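Local coordinates for S-adenosylmethionine tRNA ribosyltransferase (Rhodococcus sp., PDB 2NS0), which is of unknown function but is possibly an S-adenosylmethionine tRNA ribosyltransferase, with a probable helix-turn-helix fold, at residues S24-P27 and S28-A31. Residues are numbered along the deposited sequence; the frame is centred on the assembly and turned at random.
Sequences SICP and SDVA
S28 sets its OG 3.5 Å from SG of C26, the hydroxyl and the thiol meeting beside the first turn of helix 27-34. OG and SG each lie between their own backbone N and carbonyl carbon, which swings them over their own backbones and brings them together. D29 reaches back to the residue ahead of the helix: its OD2 accepts the backbone N-H of C26 at 3.1 Å, fairly straight at 163° but coming from 50° above the carboxylate plane. The same carboxylate lies alongside SG, 3.6 Å from OD2, while CB of I25 sits 3.5 Å from that oxygen. N of D29 donates to O of C26 at 3.0 Å, a more bent bond (131°) between backbone atoms. C26 occupies the N-cap position, right before helix 27-34, and the N3 carboxylate taking its N-H is the half of a capping box that is met here. Replacing D29 by an alanine removes the carboxylate and is likely to leave the C26 N-H without this acceptor, and R19 without its weak, long ion pair. Three helices followed by a three-stranded antiparallel sheet are consistent with a winged-helix arrangement. CG2 of V30, anti to the carbonyl carbon, touches CD1 of I25 at 3.7 Å, the two side chains crossing at about a right angle; this pair packs between helix 5-18, helix 43-55 and strand 78-81. A31 closes the first helical turn, its N bonding to O of P27 at 3.0 Å, while P27 and A31 both pack on M43 of helix 43-55.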
loop_
_atom_site.group_PDB
_atom_site.type_symbol
_atom_site.label_atom_id
_atom_site.label_comp_id
_atom_site.label_asym_id
_atom_site.label_seq_id
_atom_site.Cartn_x
_atom_site.Cartn_y
_atom_site.Cartn_z
ATOM N N SER A 24 4.036 -2.485 9.212
ATOM C CA SER A 24 3.625 -1.822 8.009
ATOM C C SER A 24 4.516 -2.265 6.849
ATOM O O SER A 24 5.523 -2.954 7.050
ATOM C CB SER A 24 3.671 -0.311 8.188
ATOM O OG SER A 24 5.014 0.119 8.234
ATOM N N ILE A 25 4.081 -1.894 5.633
ATOM C CA ILE A 25 4.777 -2.157 4.392
ATOM C C ILE A 25 4.905 -0.832 3.709
ATOM O O ILE A 25 4.306 0.146 4.137
ATOM C CB ILE A 25 4.040 -3.195 3.443
ATOM C CG1 ILE A 25 2.644 -2.700 3.012
ATOM C CG2 ILE A 25 4.019 -4.606 4.090
ATOM C CD1 ILE A 25 1.959 -3.574 1.955
ATOM N N CYS A 26 5.703 -0.801 2.654
ATOM C CA CYS A 26 5.834 0.401 1.844
ATOM C C CYS A 26 5.405 0.023 0.427
ATOM O O CYS A 26 5.290 -1.180 0.085
ATOM C CB CYS A 26 7.285 0.919 1.878
ATOM S SG CYS A 26 8.499 -0.294 1.330
ATOM N N PRO A 27 5.111 1.033 -0.396
ATOM C CA PRO A 27 4.688 0.779 -1.786
ATOM C C PRO A 27 5.678 -0.099 -2.589
ATOM O O PRO A 27 5.253 -0.953 -3.347
ATOM C CB PRO A 27 4.618 2.192 -2.403
ATOM C CG PRO A 27 4.372 3.100 -1.246
ATOM C CD PRO A 27 5.090 2.464 -0.044
ATOM N N SER A 28 6.981 0.085 -2.410
ATOM C CA SER A 28 7.930 -0.777 -3.115
ATOM C C SER A 28 7.816 -2.262 -2.741
ATOM O O SER A 28 8.120 -3.101 -3.568
ATOM C CB SER A 28 9.388 -0.258 -3.040
ATOM O OG SER A 28 10.033 -0.503 -1.778
ATOM N N ASP A 29 7.378 -2.588 -1.522
ATOM C CA ASP A 29 7.161 -3.989 -1.132
ATOM C C ASP A 29 6.068 -4.612 -2.028
ATOM O O ASP A 29 6.191 -5.761 -2.455
ATOM C CB ASP A 29 6.666 -4.105 0.326
ATOM C CG ASP A 29 7.752 -3.812 1.378
ATOM O OD1 ASP A 29 8.975 -3.961 1.129
ATOM O OD2 ASP A 29 7.358 -3.452 2.495
ATOM N N VAL A 30 4.981 -3.869 -2.259
ATOM C CA VAL A 30 3.908 -4.280 -3.171
ATOM C C VAL A 30 4.423 -4.369 -4.622
ATOM O O VAL A 30 4.255 -5.380 -5.280
ATOM C CB VAL A 30 2.685 -3.284 -3.088
ATOM C CG1 VAL A 30 1.427 -3.856 -3.821
ATOM C CG2 VAL A 30 2.354 -2.943 -1.665
ATOM N N ALA A 31 5.016 -3.294 -5.146
ATOM C CA ALA A 31 5.492 -3.276 -6.530
ATOM C C ALA A 31 6.461 -4.437 -6.803
ATOM O O ALA A 31 6.357 -5.056 -7.849
ATOM C CB ALA A 31 6.121 -1.960 -6.872
#